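Cytochrome P450 (Rhodococcus erythropolis, PDB 3WEC) binds heme and, as a cytochrome P450 monooxygenase, N-hydroxylates the quinoline ring of aurachin alkaloids, the step that gives them antibiotic activity. Local coordinates at residues V131-E143 and S369-Y382. Residues are numbered along the deposited sequence; the frame is centred on the assembly and turned at random.
Sequences VLSAASSAVRHLE and SMLQHFLRELSQRY
The phenol of Tyr382, the first residue past the end of its helix, donates from OH to Val139 O at 3.0 Å. The carbonyl oxygen lies at the edge of the tyrosine ring, near its plane, and the hydroxyl arrives somewhat off the carbonyl plane; Arg381 NE adds a weak bond to the same OH. Arg381 is extended from CG to NE, long enough to carry its guanidinium to Glu143, where NH2 meets OE1 at 3.2 Å in a nearly straight salt bridge (166°). The Arg140 guanidinium lies over one face of that of Arg381, a like-charge approach that Glu143 probably offsets. The axes of 131-141 and 369-381, parts of helices 128-141 and 364-381, cross at -44° with a closest approach of 8.4 Å; in the P450 fold they correspond to helices D and L, and the latter follows the heme-ligating Cys361, with Met370 touching the heme. Val139 is the knob, compact and branched enough to fit among Phe374, Glu377, Leu378 and Arg381, its CG2 3.9 Å from the Phe374 ring centroid in a CH-pi contact. Small Ala135 permits close approach, its CB 3.7 Å from His373 CB. Leu132 CB covers one face of the His373 ring, whose NE2 bonds to Asp128. Glu377 bends at chi2 (-59°), bringing its carboxylate against Ser136 CB, and a water donates to both Glu377 OE2 and Ser136 O.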
# COMPACT_ATOMS: atom_id res chain seq x y z
N VAL A 131 15.40 -0.66 11.79
CA VAL A 131 14.29 -1.46 11.26
C VAL A 131 14.13 -2.72 12.10
O VAL A 131 13.02 -3.07 12.51
CB VAL A 131 14.48 -1.87 9.79
CG1 VAL A 131 13.35 -2.80 9.35
CG2 VAL A 131 14.54 -0.63 8.89
N LEU A 132 15.26 -3.39 12.35
CA LEU A 132 15.32 -4.56 13.20
C LEU A 132 14.79 -4.28 14.60
O LEU A 132 14.04 -5.09 15.15
CB LEU A 132 16.77 -5.07 13.28
CG LEU A 132 17.19 -5.96 14.46
CD1 LEU A 132 16.48 -7.30 14.42
CD2 LEU A 132 18.70 -6.16 14.51
N SER A 133 15.18 -3.15 15.17
CA SER A 133 14.78 -2.75 16.51
C SER A 133 13.26 -2.63 16.58
O SER A 133 12.61 -3.21 17.47
CB SER A 133 15.43 -1.42 16.86
OG SER A 133 15.39 -1.18 18.24
N ALA A 134 12.70 -1.89 15.63
CA ALA A 134 11.26 -1.77 15.48
C ALA A 134 10.61 -3.14 15.25
O ALA A 134 9.57 -3.44 15.87
CB ALA A 134 10.92 -0.81 14.36
N ALA A 135 11.19 -3.98 14.38
CA ALA A 135 10.55 -5.31 14.10
C ALA A 135 10.54 -6.16 15.37
O ALA A 135 9.48 -6.69 15.76
CB ALA A 135 11.24 -6.06 12.97
N SER A 136 11.70 -6.25 16.03
CA SER A 136 11.80 -7.11 17.20
C SER A 136 10.94 -6.62 18.35
O SER A 136 10.34 -7.43 19.02
CB SER A 136 13.24 -7.38 17.65
OG SER A 136 14.06 -6.27 17.42
N SER A 137 10.86 -5.31 18.58
CA SER A 137 9.95 -4.81 19.61
C SER A 137 8.51 -5.25 19.34
O SER A 137 7.80 -5.65 20.28
CB SER A 137 10.00 -3.29 19.70
OG SER A 137 11.22 -2.88 20.25
N ALA A 138 8.09 -5.15 18.08
CA ALA A 138 6.71 -5.47 17.66
C ALA A 138 6.46 -6.96 17.83
O ALA A 138 5.45 -7.36 18.43
CB ALA A 138 6.47 -5.05 16.22
N VAL A 139 7.39 -7.76 17.32
CA VAL A 139 7.31 -9.20 17.44
C VAL A 139 7.19 -9.57 18.92
O VAL A 139 6.41 -10.45 19.26
CB VAL A 139 8.46 -9.91 16.69
CG1 VAL A 139 8.89 -11.20 17.36
CG2 VAL A 139 8.04 -10.18 15.26
N ARG A 140 7.92 -8.85 19.77
CA ARG A 140 7.84 -9.00 21.23
C ARG A 140 6.49 -8.59 21.84
O ARG A 140 5.99 -9.24 22.75
CB ARG A 140 9.00 -8.23 21.91
CG ARG A 140 8.87 -8.06 23.41
CD ARG A 140 10.10 -7.39 24.01
NE ARG A 140 11.26 -8.29 24.04
CZ ARG A 140 11.41 -9.32 24.88
NH1 ARG A 140 10.48 -9.61 25.78
NH2 ARG A 140 12.50 -10.07 24.81
N HIS A 141 5.91 -7.50 21.33
CA HIS A 141 4.61 -7.00 21.81
C HIS A 141 3.45 -7.96 21.55
O HIS A 141 2.48 -8.00 22.34
CB HIS A 141 4.34 -5.60 21.25
CG HIS A 141 3.38 -4.76 22.08
ND1 HIS A 141 2.66 -5.27 23.12
CD2 HIS A 141 3.01 -3.41 21.96
CE1 HIS A 141 1.89 -4.29 23.65
NE2 HIS A 141 2.11 -3.16 22.95
N LEU A 142 3.57 -8.77 20.50
CA LEU A 142 2.60 -9.80 20.13
C LEU A 142 2.14 -10.79 21.22
O LEU A 142 1.00 -11.25 21.17
CB LEU A 142 3.07 -10.61 18.91
CG LEU A 142 2.52 -10.49 17.49
CD1 LEU A 142 2.31 -11.89 16.94
CD2 LEU A 142 1.19 -9.75 17.39
N GLU A 143 3.00 -11.14 22.20
CA GLU A 143 2.58 -12.07 23.24
C GLU A 143 1.70 -11.47 24.34
O GLU A 143 1.11 -12.20 25.12
CB GLU A 143 3.74 -12.90 23.84
CG GLU A 143 4.88 -12.15 24.51
CD GLU A 143 5.98 -13.09 25.01
OE1 GLU A 143 7.14 -12.63 25.14
OE2 GLU A 143 5.70 -14.28 25.26
N SER A 369 12.31 -5.07 3.48
CA SER A 369 13.18 -5.09 4.66
C SER A 369 12.37 -5.20 5.94
O SER A 369 12.65 -6.09 6.77
CB SER A 369 14.05 -3.85 4.74
OG SER A 369 14.76 -3.88 5.98
N MET A 370 11.40 -4.30 6.11
CA MET A 370 10.53 -4.33 7.30
C MET A 370 9.88 -5.70 7.50
O MET A 370 9.86 -6.23 8.61
CB MET A 370 9.37 -3.29 7.21
CG MET A 370 9.79 -1.85 7.56
SD MET A 370 8.42 -0.69 7.63
CE MET A 370 8.00 -0.58 5.89
N LEU A 371 9.33 -6.24 6.42
CA LEU A 371 8.52 -7.42 6.45
C LEU A 371 9.40 -8.63 6.73
O LEU A 371 8.99 -9.51 7.47
CB LEU A 371 7.73 -7.57 5.13
CG LEU A 371 6.52 -6.63 4.99
CD1 LEU A 371 5.93 -6.68 3.59
CD2 LEU A 371 5.45 -6.93 6.03
N GLN A 372 10.61 -8.63 6.15
CA GLN A 372 11.63 -9.69 6.36
C GLN A 372 12.18 -9.75 7.74
O GLN A 372 12.32 -10.86 8.29
CB GLN A 372 12.80 -9.53 5.40
CG GLN A 372 12.38 -9.79 3.97
CD GLN A 372 13.43 -9.38 2.99
OE1 GLN A 372 14.50 -8.92 3.37
NE2 GLN A 372 13.13 -9.57 1.71
N HIS A 373 12.54 -8.60 8.31
CA HIS A 373 12.97 -8.55 9.71
C HIS A 373 11.86 -8.94 10.62
O HIS A 373 12.10 -9.52 11.69
CB HIS A 373 13.40 -7.14 10.12
CG HIS A 373 14.74 -6.74 9.62
ND1 HIS A 373 15.87 -7.28 10.08
CD2 HIS A 373 15.11 -5.79 8.68
CE1 HIS A 373 16.92 -6.71 9.46
NE2 HIS A 373 16.44 -5.79 8.60
N PHE A 374 10.63 -8.58 10.25
CA PHE A 374 9.50 -8.92 11.11
C PHE A 374 9.29 -10.42 11.15
O PHE A 374 9.10 -10.98 12.23
CB PHE A 374 8.21 -8.24 10.67
CG PHE A 374 7.01 -8.60 11.53
CD1 PHE A 374 6.72 -7.86 12.66
CD2 PHE A 374 6.18 -9.65 11.18
CE1 PHE A 374 5.62 -8.17 13.45
CE2 PHE A 374 5.07 -9.94 11.95
CZ PHE A 374 4.81 -9.23 13.10
N LEU A 375 9.30 -11.06 9.98
CA LEU A 375 9.08 -12.49 9.87
C LEU A 375 10.24 -13.27 10.57
O LEU A 375 9.97 -14.23 11.30
CB LEU A 375 8.93 -12.88 8.39
CG LEU A 375 8.21 -14.17 7.96
CD1 LEU A 375 8.85 -14.75 6.72
CD2 LEU A 375 8.08 -15.22 9.05
N ARG A 376 11.48 -12.83 10.36
CA ARG A 376 12.68 -13.42 10.94
C ARG A 376 12.64 -13.43 12.48
O ARG A 376 12.99 -14.43 13.10
CB ARG A 376 13.97 -12.73 10.48
CG ARG A 376 15.20 -13.33 11.18
CD ARG A 376 16.56 -12.81 10.71
NE ARG A 376 16.77 -13.05 9.29
CZ ARG A 376 16.52 -12.16 8.33
NH1 ARG A 376 16.06 -10.94 8.63
NH2 ARG A 376 16.73 -12.49 7.07
N GLU A 377 12.22 -12.31 13.06
CA GLU A 377 12.06 -12.23 14.52
C GLU A 377 10.91 -13.13 14.96
O GLU A 377 11.01 -13.87 15.94
CB GLU A 377 11.81 -10.77 14.95
CG GLU A 377 13.00 -9.83 14.82
CD GLU A 377 14.21 -10.28 15.64
OE1 GLU A 377 15.30 -10.36 15.04
OE2 GLU A 377 14.05 -10.56 16.87
N LEU A 378 9.81 -13.06 14.20
CA LEU A 378 8.62 -13.84 14.42
C LEU A 378 8.89 -15.35 14.51
O LEU A 378 8.43 -16.01 15.44
CB LEU A 378 7.67 -13.63 13.24
CG LEU A 378 6.17 -13.36 13.43
CD1 LEU A 378 5.36 -14.21 12.45
CD2 LEU A 378 5.64 -13.50 14.86
N SER A 379 9.57 -15.87 13.51
CA SER A 379 9.81 -17.29 13.36
C SER A 379 10.89 -17.75 14.32
O SER A 379 10.86 -18.89 14.74
CB SER A 379 10.24 -17.62 11.94
OG SER A 379 11.33 -16.79 11.54
N GLN A 380 11.82 -16.86 14.65
CA GLN A 380 12.88 -17.18 15.63
C GLN A 380 12.31 -17.20 17.05
O GLN A 380 12.64 -18.06 17.82
CB GLN A 380 14.05 -16.21 15.50
CG GLN A 380 14.87 -16.37 14.22
CD GLN A 380 16.12 -15.48 14.16
OE1 GLN A 380 16.11 -14.32 14.59
NE2 GLN A 380 17.19 -16.01 13.60
N ARG A 381 11.40 -16.27 17.36
CA ARG A 381 10.77 -16.18 18.67
C ARG A 381 9.65 -17.22 18.96
O ARG A 381 9.51 -17.69 20.10
CB ARG A 381 10.20 -14.76 18.84
CG ARG A 381 9.77 -14.48 20.26
CD ARG A 381 9.62 -13.00 20.61
NE ARG A 381 9.42 -12.99 22.05
CZ ARG A 381 10.42 -13.00 22.94
NH1 ARG A 381 11.69 -12.90 22.54
NH2 ARG A 381 10.14 -13.05 24.23
N TYR A 382 8.85 -17.57 17.95
CA TYR A 382 7.60 -18.33 18.18
C TYR A 382 7.54 -19.62 17.37
O TYR A 382 7.94 -19.67 16.21
CB TYR A 382 6.34 -17.45 17.91
CG TYR A 382 6.27 -16.18 18.75
CD1 TYR A 382 6.22 -16.26 20.14
CD2 TYR A 382 6.26 -14.90 18.16
CE1 TYR A 382 6.17 -15.12 20.92
CE2 TYR A 382 6.21 -13.74 18.94
CZ TYR A 382 6.17 -13.88 20.34
OH TYR A 382 6.12 -12.80 21.18
O HOH W 1 11.81 -10.03 19.22